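Local coordinates for organic hydroperoxide resistance protein OhrB (Bacillus subtilis, PDB 2BJO), which helps the cell resist organic hydroperoxides as a member of the OsmC/Ohr family, probably by reducing them through a redox-active pair of cysteines, at residues 50-55 against 114-119; 58-63 against 98-103; 8-11 against 17-20; 46-51 against 90-95; 67-72 against 105-110. The protein carries 3 engineered substitutions. All coordinates share one frame; numbering follows the deposited sequence.

Contact 1 (50-55 against 114-119); sequences AGYAAC and AAHEFC
Cys55 SG and Cys119 SG are joined covalently at 2.1 Å, a disulfide that ties helix 44-65 to the residue just beyond the last turn of helix 105-118. Both sulfurs stand anti to their own backbone N (chi1 175° at Cys55, 170° at Cys119), which brings them together with the CB-SG bonds twisted 132° about S-S, well beyond the usual near-right angle and suggestive of a somewhat strained bridge. The Cys119 sulfur also lies obliquely by the Tyr52 ring, 4.8 Å from its centroid, and its nearest ring atom is CE1, 3.8 Å from Cys119 SG. This is probably the redox-active cysteine pair, as in other Ohr proteins, and the crystal holds it fully oxidised. One helical turn before Cys119, His116 presents the edge of its imidazole to the tyrosine hydroxyl, with 3.8 Å between Tyr52 OH and His116 NE2. That hydroxyl is hydrogen-bonded to Ser122 OG, so the serine of helix 120-125 fixes the far end of the ring. Farther out, Pro120 and Tyr121 pack on Cys55, Ala59 lies against Cys119, and Pro44 of the second subunit reaches the Cys55 side chain across the dimer interface.

Contact 2 (58-63 against 98-103); sequences GALEHV and VNTKDL
Leu60 reaches from helix 44-65 to the end of strand 89-99 and the turn after it with a single methyl group. Its CB leaves the helix toward the strand, and CG continues anti to the backbone N (chi1 -170°), which carries the branch point outward from the helix. From CG, the CD2 branch does the touching: it meets the methyl of Thr100, with Leu60 CD2 3.8 Å from Thr100 CG2, and the nearer methyl of Val98, with Leu60 CD2 4.1 Å from Val98 CG1. The leucine and threonine side chains cross at about a right angle, and the contact is wholly apolar, methyl against methyl. Around Thr100 the chain turns back: Asn99 OD1 accepts from Lys101 N at 3.1 Å, an Asx turn, and Thr100 to Leu103 form a type II' beta turn closed by Leu103 N to Thr100 O. In the Asx turn the donor stands 44° above the carbonyl plane of the asparagine amide. Ile71 and Ser73, leading into strand 74-84, also touch Leu60, while Leu111 and Ala108 of helix 105-118 pack on Leu60 and Thr100 respectively, making this a junction between the two helices and the end of the sheet.

Contact 3 (8-11 against 17-20); sequences VTAR and HITS
Val8 to Arg11 and His17 to Ser20 run antiparallel, their short axes 4.7 Å apart at closest and 162° between directions. Thr9 faces Thr19 and Arg11 faces His17 as hydrogen-bonded pairs, alternating with the non-hydrogen-bonded pairs Val8-Ser20 and Ala10-Ile18. Each hydrogen-bonded pair has both of its bonds. Thr9 N to Thr19 O is almost straight at the hydrogen (178°), and Thr19 N returns to Thr9 O at the same length, 3.1 Å. The next rung is shorter, with Arg11 N 2.8 Å from His17 O and His17 N 2.9 Å from Arg11 O. Between rungs the alpha carbons add CA-H...O contacts, Ile18 CA to Thr9 O and Ala10 CA to His17 O.

The ladder forms a beta hairpin, and strand 26-28 continues the sheet beyond 17-20. On its other edge, strand 4-11 pairs antiparallel with a strand of the second subunit, so the sheet runs across the dimer interface.

Val8, Ala10, Ile18 and Ser20 share one face. Val8 holds CG1 anti to its N (chi1 180°), directing this methyl to Ile18 CB at 4.0 Å, while Val8 CG2 lies 3.9 Å from Ser20 CB. Ala10 CB meets the branch methyl Ile18 CG2 at 3.8 Å. Ala49 and Ala53 of the second subunit cover Val8 and Ala10. On the face of Thr9, Arg11, His17 and Thr19, the polar ends of His17 and Thr19 bond to strand 26-28: His17 NE2 and Thr19 OG1 both to Asp26, His17 ND1 to Asp28.

Contact 4 (46-51 against 90-95); sequences QLFAAG and FKIGVT
Phe48 offers the rim of its phenyl ring to strand 89-99. Val94 CG2 sits at this edge, near the ring plane and 3.7 Å from Phe48 CE2, with Phe48 CD2 next nearest. Ile92 CG2 approaches the same ring atom obliquely and more distantly, 4.4 Å from Phe48 CE2. The phenyl and valine side chains cross at about a right angle, and CG2 is the one valine methyl that touches the ring. Chi1 of -160° places Phe48 CG opposite the backbone N and sends the ring from helix 44-65 toward the strand. Two tyrosines meet the same phenyl group: Tyr121 of the same chain, its plane at about 35° to the Phe48 ring, and Tyr121 of the second subunit in an edge-to-face stack. Phe48 of the second subunit packs on it too, placing the ring at the dimer interface, while Val79 of strand 74-84 touches it within the chain. Ile92 and Val94 point to the same side of their strand, with Gly93 between them. Here the long central helix lies against a beta sheet, the alpha/beta layering of the OsmC/Ohr fold, in a dimer whose helices meet partly through Phe48.

Contact 5 (67-72 against 105-110); sequences QNIEID and REKAQE
Gln67 uses both ends of its amide on helix 105-118. Gln67 NE2 donates to Glu110 OE1 at 2.9 Å with 165° at the hydrogen; the carboxylate oxygen is met on its syn side, 30° out of the carboxylate plane, while it lies close to the plane of the amide. Amide and carboxylate are turned only 22° from each other. The carbonyl oxygen Gln67 OE1 takes a weak bond from Lys107 NZ, at 3.4 Å. The same ammonium makes a salt bridge with the other oxygen of the glutamate, Lys107 NZ to Glu110 OE2 3.2 Å. The three side chains thus close a small ring: each amide end has a partner, and the two carboxylate oxygens are divided between the amide and the lysine. Lysine and glutamate would offset each other's charge here. Lys107 gets its ammonium there by folding back on itself in a strained conformation, its CB-CG-CD-CE torsion nearly eclipsed. The unusually short 3.4 Å between Lys107 CD and Ile69 CD1 is therefore doubtful. Asn68, with its positive phi, is the C-prime residue of a Schellman motif ending helix 44-65, and Ile69 follows directly. The contact lies at the surface where the loop between helix 44-65 and strand 74-84 passes the first turns of helix 105-118, with Ile69 also resting on Ala64 of the preceding helix and on Leu103.

In the fold
Contacts 1, 2 and 4 are buried and draw on helix 44-65, contacts 4 and 1 overlapping at Ala50 and Gly51 and contact 2 lying farther along. Contact 4 sets it against strand 89-99, contact 2 against that strand's end, and contact 1 joins it covalently to the end of helix 105-118. Contacts 2 and 4 are apolar, whereas the disulfide sits among Tyr52 and His116; Tyr52 also packs on Val94 of contact 4. Contact 5, at the surface, is polar and charged, touching contact 2 through Ile71 and Leu60. Contact 3, partly buried, stands apart as backbone hydrogen bonding in a hairpin, its centre about 37 Å from that of contact 5, touching contact 4 within the chain through Ile18 and Leu47.

Contact 1 (50-55 against 114-119)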
# COMPACT_ATOMS: atom_id res chain seq x y z
N ALA A 50 4.38 -4.61 -1.71
CA ALA A 50 4.07 -5.71 -0.80
C ALA A 50 2.57 -5.97 -0.64
O ALA A 50 2.14 -7.12 -0.67
CB ALA A 50 4.64 -5.45 0.58
N GLY A 51 1.82 -4.89 -0.44
CA GLY A 51 0.39 -4.94 -0.29
C GLY A 51 -0.34 -5.41 -1.52
O GLY A 51 -1.23 -6.25 -1.44
N TYR A 52 0.05 -4.86 -2.67
CA TYR A 52 -0.55 -5.23 -3.95
C TYR A 52 -0.22 -6.66 -4.32
O TYR A 52 -1.08 -7.36 -4.83
CB TYR A 52 -0.09 -4.31 -5.09
CG TYR A 52 -1.11 -4.05 -6.18
CD1 TYR A 52 -2.01 -5.03 -6.61
CD2 TYR A 52 -1.19 -2.79 -6.78
CE1 TYR A 52 -2.95 -4.78 -7.59
CE2 TYR A 52 -2.14 -2.53 -7.78
CZ TYR A 52 -3.01 -3.53 -8.19
OH TYR A 52 -3.95 -3.30 -9.18
N ALA A 53 1.00 -7.12 -4.07
CA ALA A 53 1.40 -8.50 -4.37
C ALA A 53 0.51 -9.50 -3.59
O ALA A 53 -0.07 -10.46 -4.10
CB ALA A 53 2.90 -8.64 -4.13
N ALA A 54 0.40 -9.20 -2.30
CA ALA A 54 -0.40 -9.94 -1.36
C ALA A 54 -1.90 -9.90 -1.69
O ALA A 54 -2.56 -10.94 -1.66
CB ALA A 54 -0.16 -9.35 0.00
N CYS A 55 -2.41 -8.70 -1.97
CA CYS A 55 -3.79 -8.50 -2.40
C CYS A 55 -4.08 -9.33 -3.65
O CYS A 55 -5.14 -9.97 -3.73
CB CYS A 55 -4.08 -7.02 -2.71
SG CYS A 55 -5.70 -6.57 -3.38
N ALA A 114 -9.60 -12.15 -13.82
CA ALA A 114 -10.62 -12.16 -12.77
C ALA A 114 -10.10 -11.57 -11.45
O ALA A 114 -10.76 -10.75 -10.79
CB ALA A 114 -11.17 -13.58 -12.64
N ALA A 115 -8.89 -11.96 -11.07
CA ALA A 115 -8.21 -11.43 -9.90
C ALA A 115 -8.05 -9.92 -9.96
O ALA A 115 -8.20 -9.27 -8.94
CB ALA A 115 -6.83 -12.08 -9.72
N HIS A 116 -7.75 -9.36 -11.13
CA HIS A 116 -7.62 -7.92 -11.29
C HIS A 116 -8.95 -7.21 -11.12
O HIS A 116 -8.96 -6.03 -10.79
CB HIS A 116 -7.03 -7.60 -12.66
CG HIS A 116 -6.45 -6.22 -12.77
ND1 HIS A 116 -6.66 -5.41 -13.87
CD2 HIS A 116 -5.67 -5.51 -11.93
CE1 HIS A 116 -6.03 -4.26 -13.69
NE2 HIS A 116 -5.42 -4.30 -12.52
N GLU A 117 -10.06 -7.88 -11.35
CA GLU A 117 -11.36 -7.25 -11.16
C GLU A 117 -11.74 -7.35 -9.68
O GLU A 117 -12.42 -6.47 -9.16
CB GLU A 117 -12.38 -7.81 -12.18
CG GLU A 117 -11.98 -7.88 -13.70
CD GLU A 117 -10.91 -6.92 -14.29
OE1 GLU A 117 -10.01 -7.36 -15.06
OE2 GLU A 117 -10.90 -5.69 -14.03
N PHE A 118 -11.30 -8.38 -8.95
CA PHE A 118 -11.60 -8.57 -7.52
C PHE A 118 -10.72 -7.88 -6.47
O PHE A 118 -11.25 -7.36 -5.50
CB PHE A 118 -11.64 -10.09 -7.29
CG PHE A 118 -11.92 -10.55 -5.89
CD1 PHE A 118 -13.17 -11.06 -5.56
CD2 PHE A 118 -10.95 -10.49 -4.89
CE1 PHE A 118 -13.45 -11.50 -4.25
CE2 PHE A 118 -11.23 -10.92 -3.61
CZ PHE A 118 -12.47 -11.43 -3.28
N CYS A 119 -9.40 -7.89 -6.65
CA CYS A 119 -8.41 -7.34 -5.73
C CYS A 119 -8.74 -5.90 -5.36
O CYS A 119 -8.78 -5.05 -6.26
CB CYS A 119 -6.99 -7.38 -6.32
SG CYS A 119 -5.63 -6.49 -5.48

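Contact 2 (58-63 against 98-103)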
# COMPACT_ATOMS: atom_id res chain seq x y z
N GLY A 58 -4.18 -13.12 -2.95
CA GLY A 58 -5.44 -13.45 -2.29
C GLY A 58 -6.59 -13.53 -3.28
O GLY A 58 -7.44 -14.42 -3.21
N ALA A 59 -6.61 -12.56 -4.20
CA ALA A 59 -7.63 -12.45 -5.22
C ALA A 59 -7.54 -13.62 -6.21
O ALA A 59 -8.57 -14.19 -6.60
CB ALA A 59 -7.51 -11.12 -5.89
N LEU A 60 -6.31 -13.98 -6.58
CA LEU A 60 -6.06 -15.09 -7.50
C LEU A 60 -6.51 -16.42 -6.85
O LEU A 60 -7.15 -17.27 -7.48
CB LEU A 60 -4.59 -15.03 -7.91
CG LEU A 60 -4.19 -15.96 -9.05
CD1 LEU A 60 -4.77 -15.59 -10.41
CD2 LEU A 60 -2.66 -16.06 -9.07
N GLU A 61 -6.20 -16.60 -5.57
CA GLU A 61 -6.62 -17.75 -4.78
C GLU A 61 -8.13 -17.85 -4.64
O GLU A 61 -8.69 -18.95 -4.77
CB GLU A 61 -6.04 -17.67 -3.37
CG GLU A 61 -6.44 -18.75 -2.39
CD GLU A 61 -5.85 -18.40 -1.04
OE1 GLU A 61 -4.93 -19.09 -0.59
OE2 GLU A 61 -6.26 -17.42 -0.40
N HIS A 62 -8.78 -16.73 -4.36
CA HIS A 62 -10.25 -16.71 -4.30
C HIS A 62 -10.91 -17.03 -5.65
O HIS A 62 -11.89 -17.73 -5.68
CB HIS A 62 -10.71 -15.34 -3.75
CG HIS A 62 -12.19 -15.18 -3.68
ND1 HIS A 62 -12.97 -14.87 -4.78
CD2 HIS A 62 -13.05 -15.31 -2.64
CE1 HIS A 62 -14.24 -14.82 -4.43
NE2 HIS A 62 -14.31 -15.08 -3.14
N VAL A 63 -10.41 -16.53 -6.78
CA VAL A 63 -11.07 -16.76 -8.08
C VAL A 63 -10.90 -18.22 -8.52
O VAL A 63 -11.78 -18.82 -9.14
CB VAL A 63 -10.72 -15.74 -9.19
CG1 VAL A 63 -11.23 -14.39 -8.79
CG2 VAL A 63 -9.24 -15.71 -9.50
N VAL A 98 3.19 -12.49 -12.57
CA VAL A 98 2.51 -13.62 -11.95
C VAL A 98 3.05 -14.97 -12.42
O VAL A 98 2.99 -15.29 -13.62
CB VAL A 98 1.00 -13.52 -12.24
CG1 VAL A 98 0.27 -14.63 -11.50
CG2 VAL A 98 0.46 -12.15 -11.85
N ASN A 99 3.55 -15.74 -11.45
CA ASN A 99 4.07 -17.08 -11.63
C ASN A 99 3.02 -17.99 -10.99
O ASN A 99 2.89 -17.99 -9.77
CB ASN A 99 5.46 -17.27 -11.03
CG ASN A 99 5.99 -18.71 -11.13
OD1 ASN A 99 5.48 -19.56 -11.86
ND2 ASN A 99 7.01 -19.01 -10.34
N THR A 100 2.30 -18.74 -11.82
CA THR A 100 1.36 -19.77 -11.37
C THR A 100 1.78 -21.22 -11.68
O THR A 100 0.93 -22.07 -11.95
CB THR A 100 -0.03 -19.55 -11.97
OG1 THR A 100 0.07 -19.47 -13.40
CG2 THR A 100 -0.68 -18.33 -11.40
N LYS A 101 3.08 -21.48 -11.64
CA LYS A 101 3.71 -22.80 -11.66
C LYS A 101 3.15 -23.80 -12.70
O LYS A 101 3.39 -23.58 -13.89
CB LYS A 101 3.70 -23.34 -10.22
CG LYS A 101 4.32 -22.45 -9.14
CD LYS A 101 5.84 -22.32 -9.15
CE LYS A 101 6.43 -21.63 -7.91
NZ LYS A 101 6.19 -22.27 -6.58
N ASP A 102 2.41 -24.84 -12.30
CA ASP A 102 1.96 -25.87 -13.25
C ASP A 102 0.56 -25.60 -13.81
O ASP A 102 0.05 -26.40 -14.59
CB ASP A 102 2.04 -27.26 -12.61
CG ASP A 102 3.47 -27.65 -12.23
OD1 ASP A 102 4.40 -27.58 -13.07
OD2 ASP A 102 3.65 -28.05 -11.06
N LEU A 103 -0.07 -24.48 -13.44
CA LEU A 103 -1.40 -24.17 -13.94
C LEU A 103 -1.38 -24.01 -15.46
O LEU A 103 -0.49 -23.36 -15.99
CB LEU A 103 -1.88 -22.89 -13.29
CG LEU A 103 -3.28 -22.38 -13.58
CD1 LEU A 103 -4.36 -23.39 -13.15
CD2 LEU A 103 -3.44 -21.09 -12.83

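Contact 3 (8-11 against 17-20)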
# COMPACT_ATOMS: atom_id res chain seq x y z
N VAL A 8 -1.72 2.12 11.35
CA VAL A 8 -0.26 2.33 11.33
C VAL A 8 -0.05 3.83 11.49
O VAL A 8 -0.73 4.60 10.84
CB VAL A 8 0.49 1.84 10.05
CG1 VAL A 8 2.00 2.11 10.14
CG2 VAL A 8 0.23 0.37 9.69
N THR A 9 0.90 4.21 12.33
CA THR A 9 1.25 5.59 12.63
C THR A 9 2.59 5.88 11.97
O THR A 9 3.55 5.13 12.12
CB THR A 9 1.25 5.89 14.16
OG1 THR A 9 -0.08 5.77 14.66
CG2 THR A 9 1.73 7.31 14.46
N ALA A 10 2.68 6.97 11.22
CA ALA A 10 3.97 7.33 10.63
C ALA A 10 4.39 8.61 11.29
O ALA A 10 3.58 9.53 11.32
CB ALA A 10 3.85 7.53 9.12
N ARG A 11 5.61 8.67 11.82
CA ARG A 11 6.18 9.88 12.41
C ARG A 11 7.28 10.37 11.47
O ARG A 11 8.03 9.56 10.92
CB ARG A 11 6.78 9.62 13.80
CG ARG A 11 5.73 9.25 14.85
CD ARG A 11 6.33 8.64 16.13
NE ARG A 11 5.42 8.53 17.28
CZ ARG A 11 5.79 8.45 18.56
NH1 ARG A 11 7.06 8.46 18.98
NH2 ARG A 11 4.84 8.35 19.50
N HIS A 17 9.59 7.20 10.57
CA HIS A 17 9.45 5.83 11.06
C HIS A 17 7.97 5.46 11.11
O HIS A 17 7.12 6.31 11.40
CB HIS A 17 10.17 5.82 12.41
CG HIS A 17 10.26 4.47 13.05
ND1 HIS A 17 11.41 3.71 13.02
CD2 HIS A 17 9.33 3.74 13.72
CE1 HIS A 17 11.19 2.57 13.65
NE2 HIS A 17 9.94 2.56 14.09
N ILE A 18 7.67 4.18 10.87
CA ILE A 18 6.33 3.63 10.92
C ILE A 18 6.27 2.56 12.00
O ILE A 18 7.18 1.72 12.11
CB ILE A 18 5.82 3.00 9.59
CG1 ILE A 18 6.87 2.07 8.95
CG2 ILE A 18 5.37 4.08 8.61
CD1 ILE A 18 6.30 1.22 7.84
N THR A 19 5.21 2.63 12.80
CA THR A 19 4.92 1.55 13.73
C THR A 19 3.44 1.17 13.63
O THR A 19 2.55 2.01 13.81
CB THR A 19 5.31 1.94 15.17
OG1 THR A 19 6.64 2.47 15.14
CG2 THR A 19 5.37 0.72 16.08
N SER A 20 3.15 -0.09 13.33
CA SER A 20 1.75 -0.52 13.31
C SER A 20 1.27 -0.49 14.78
O SER A 20 2.05 -0.55 15.73
CB SER A 20 1.56 -1.86 12.59
OG SER A 20 2.25 -2.91 13.25

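Contact 4 (46-51 against 90-95)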
# COMPACT_ATOMS: atom_id res chain seq x y z
N GLN A 46 7.75 0.39 -1.81
CA GLN A 46 7.93 -0.98 -1.29
C GLN A 46 6.72 -1.49 -0.49
O GLN A 46 6.28 -2.62 -0.65
CB GLN A 46 9.20 -1.08 -0.44
CG GLN A 46 9.74 -2.51 -0.25
CD GLN A 46 10.95 -2.61 0.63
OE1 GLN A 46 10.91 -2.28 1.81
NE2 GLN A 46 12.05 -3.10 0.06
N LEU A 47 6.17 -0.64 0.38
CA LEU A 47 4.97 -0.99 1.13
C LEU A 47 3.79 -1.29 0.18
O LEU A 47 3.02 -2.24 0.44
CB LEU A 47 4.64 0.09 2.16
CG LEU A 47 5.59 0.14 3.37
CD1 LEU A 47 5.45 1.43 4.18
CD2 LEU A 47 5.52 -1.10 4.29
N PHE A 48 3.69 -0.49 -0.89
CA PHE A 48 2.67 -0.59 -1.94
C PHE A 48 2.84 -1.90 -2.69
O PHE A 48 1.89 -2.66 -2.88
CB PHE A 48 2.60 0.61 -2.89
CG PHE A 48 1.30 0.73 -3.64
CD1 PHE A 48 0.13 1.06 -2.96
CD2 PHE A 48 1.22 0.49 -5.01
CE1 PHE A 48 -1.07 1.13 -3.68
CE2 PHE A 48 0.03 0.59 -5.71
CZ PHE A 48 -1.12 0.89 -5.05
N ALA A 49 4.08 -2.16 -3.07
CA ALA A 49 4.45 -3.38 -3.80
C ALA A 49 4.07 -4.62 -3.01
O ALA A 49 3.53 -5.57 -3.57
CB ALA A 49 5.97 -3.38 -4.10
N ALA A 50 4.38 -4.61 -1.71
CA ALA A 50 4.07 -5.71 -0.80
C ALA A 50 2.57 -5.97 -0.64
O ALA A 50 2.14 -7.12 -0.67
CB ALA A 50 4.64 -5.45 0.58
N GLY A 51 1.82 -4.89 -0.44
CA GLY A 51 0.39 -4.94 -0.29
C GLY A 51 -0.34 -5.41 -1.52
O GLY A 51 -1.23 -6.25 -1.44
N PHE A 90 5.08 13.96 -8.41
CA PHE A 90 5.34 12.53 -8.56
C PHE A 90 4.08 11.70 -8.67
O PHE A 90 2.98 12.10 -8.28
CB PHE A 90 6.11 11.97 -7.36
CG PHE A 90 7.40 12.65 -7.11
CD1 PHE A 90 7.48 13.72 -6.22
CD2 PHE A 90 8.54 12.25 -7.81
CE1 PHE A 90 8.70 14.36 -6.01
CE2 PHE A 90 9.75 12.88 -7.62
CZ PHE A 90 9.84 13.94 -6.72
N LYS A 91 4.26 10.52 -9.25
CA LYS A 91 3.23 9.50 -9.37
C LYS A 91 3.88 8.12 -9.41
O LYS A 91 5.09 7.97 -9.59
CB LYS A 91 2.36 9.70 -10.61
CG LYS A 91 3.10 9.76 -11.94
CD LYS A 91 2.19 9.83 -13.18
CE LYS A 91 0.73 10.28 -13.06
NZ LYS A 91 -0.10 10.16 -14.35
N ILE A 92 2.99 7.14 -9.27
CA ILE A 92 3.26 5.70 -9.22
C ILE A 92 2.91 4.93 -10.48
O ILE A 92 1.92 5.21 -11.14
CB ILE A 92 2.41 5.16 -8.01
CG1 ILE A 92 3.06 5.59 -6.70
CG2 ILE A 92 2.08 3.68 -8.01
CD1 ILE A 92 4.52 5.27 -6.53
N GLY A 93 3.74 3.92 -10.75
CA GLY A 93 3.60 2.94 -11.84
C GLY A 93 3.65 1.57 -11.19
O GLY A 93 4.35 1.36 -10.20
N VAL A 94 2.89 0.61 -11.71
CA VAL A 94 2.84 -0.74 -11.12
C VAL A 94 2.92 -1.84 -12.17
O VAL A 94 2.14 -1.80 -13.11
CB VAL A 94 1.55 -1.02 -10.28
CG1 VAL A 94 1.57 -2.41 -9.65
CG2 VAL A 94 1.34 -0.01 -9.15
N THR A 95 3.83 -2.80 -12.01
CA THR A 95 3.81 -4.05 -12.77
C THR A 95 3.66 -5.22 -11.78
O THR A 95 4.26 -5.24 -10.71
CB THR A 95 5.01 -4.12 -13.73
OG1 THR A 95 4.82 -3.11 -14.74
CG2 THR A 95 5.11 -5.46 -14.43

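Contact 5 (67-72 against 105-110)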
# COMPACT_ATOMS: atom_id res chain seq x y z
N GLN A 67 -13.65 -22.07 -8.79
CA GLN A 67 -13.57 -23.12 -9.81
C GLN A 67 -12.97 -24.45 -9.31
O GLN A 67 -12.66 -25.33 -10.11
CB GLN A 67 -12.75 -22.57 -10.98
CG GLN A 67 -13.48 -21.40 -11.62
CD GLN A 67 -12.91 -21.00 -12.96
OE1 GLN A 67 -12.57 -21.87 -13.78
NE2 GLN A 67 -12.79 -19.69 -13.19
N ASN A 68 -12.83 -24.56 -7.99
CA ASN A 68 -12.19 -25.66 -7.24
C ASN A 68 -10.73 -25.95 -7.61
O ASN A 68 -10.27 -27.10 -7.58
CB ASN A 68 -13.05 -26.93 -7.30
CG ASN A 68 -14.45 -26.64 -6.82
OD1 ASN A 68 -14.71 -26.84 -5.64
ND2 ASN A 68 -15.33 -26.13 -7.68
N ILE A 69 -10.05 -24.87 -7.96
CA ILE A 69 -8.65 -24.92 -8.37
C ILE A 69 -7.79 -24.47 -7.20
O ILE A 69 -8.05 -23.44 -6.59
CB ILE A 69 -8.41 -24.10 -9.67
CG1 ILE A 69 -9.21 -24.69 -10.83
CG2 ILE A 69 -6.92 -24.09 -10.07
CD1 ILE A 69 -9.32 -23.85 -12.07
N GLU A 70 -6.77 -25.26 -6.88
CA GLU A 70 -5.76 -24.95 -5.88
C GLU A 70 -4.58 -24.36 -6.62
O GLU A 70 -4.07 -25.01 -7.51
CB GLU A 70 -5.27 -26.22 -5.19
CG GLU A 70 -6.34 -26.97 -4.39
CD GLU A 70 -6.77 -26.18 -3.18
OE1 GLU A 70 -5.89 -25.70 -2.45
OE2 GLU A 70 -7.99 -26.02 -2.96
N ILE A 71 -4.12 -23.16 -6.27
CA ILE A 71 -3.00 -22.56 -6.99
C ILE A 71 -1.78 -22.36 -6.09
O ILE A 71 -1.90 -22.14 -4.89
CB ILE A 71 -3.36 -21.25 -7.71
CG1 ILE A 71 -3.99 -20.25 -6.75
CG2 ILE A 71 -4.30 -21.52 -8.88
CD1 ILE A 71 -3.90 -18.85 -7.29
N ASP A 72 -0.63 -22.48 -6.73
CA ASP A 72 0.69 -22.35 -6.13
C ASP A 72 1.23 -21.17 -6.94
O ASP A 72 1.61 -21.34 -8.11
CB ASP A 72 1.44 -23.67 -6.26
CG ASP A 72 2.83 -23.64 -5.67
OD1 ASP A 72 3.18 -22.65 -4.99
OD2 ASP A 72 3.58 -24.62 -5.89
N ARG A 105 -1.74 -22.40 -18.77
CA ARG A 105 -1.63 -21.01 -19.14
C ARG A 105 -2.95 -20.32 -19.50
O ARG A 105 -3.18 -19.20 -19.03
CB ARG A 105 -0.61 -20.84 -20.26
CG ARG A 105 -0.15 -19.39 -20.34
CD ARG A 105 0.36 -19.10 -21.72
NE ARG A 105 0.21 -17.66 -21.93
CZ ARG A 105 1.16 -16.77 -21.70
NH1 ARG A 105 2.34 -17.17 -21.24
NH2 ARG A 105 0.89 -15.50 -21.94
N GLU A 106 -3.79 -20.97 -20.31
CA GLU A 106 -5.10 -20.43 -20.66
C GLU A 106 -5.86 -20.13 -19.38
O GLU A 106 -6.51 -19.11 -19.26
CB GLU A 106 -6.12 -21.36 -21.33
CG GLU A 106 -5.74 -22.41 -22.31
CD GLU A 106 -5.06 -23.64 -21.78
OE1 GLU A 106 -5.61 -24.75 -21.97
OE2 GLU A 106 -3.96 -23.42 -21.25
N LYS A 107 -5.81 -21.06 -18.44
CA LYS A 107 -6.52 -20.86 -17.17
C LYS A 107 -5.89 -19.75 -16.35
O LYS A 107 -6.60 -18.93 -15.75
CB LYS A 107 -6.61 -22.20 -16.42
CG LYS A 107 -7.09 -22.12 -15.00
CD LYS A 107 -8.56 -21.81 -14.69
CE LYS A 107 -9.53 -21.30 -15.72
NZ LYS A 107 -10.33 -22.39 -16.34
N ALA A 108 -4.55 -19.76 -16.32
CA ALA A 108 -3.80 -18.69 -15.63
C ALA A 108 -4.23 -17.30 -16.14
O ALA A 108 -4.54 -16.41 -15.32
CB ALA A 108 -2.28 -18.91 -15.72
N GLN A 109 -4.25 -17.13 -17.47
CA GLN A 109 -4.69 -15.87 -18.08
C GLN A 109 -6.08 -15.46 -17.58
O GLN A 109 -6.29 -14.31 -17.18
CB GLN A 109 -4.72 -15.94 -19.61
CG GLN A 109 -4.96 -14.56 -20.26
CD GLN A 109 -3.78 -13.63 -19.94
OE1 GLN A 109 -3.86 -12.73 -19.11
NE2 GLN A 109 -2.66 -13.91 -20.59
N GLU A 110 -7.00 -16.42 -17.61
CA GLU A 110 -8.37 -16.14 -17.18
C GLU A 110 -8.43 -15.70 -15.72
O GLU A 110 -9.10 -14.72 -15.43
CB GLU A 110 -9.25 -17.37 -17.41
CG GLU A 110 -10.72 -17.25 -17.00
CD GLU A 110 -11.35 -18.62 -16.83
OE1 GLU A 110 -12.18 -18.78 -15.92
OE2 GLU A 110 -10.99 -19.52 -17.61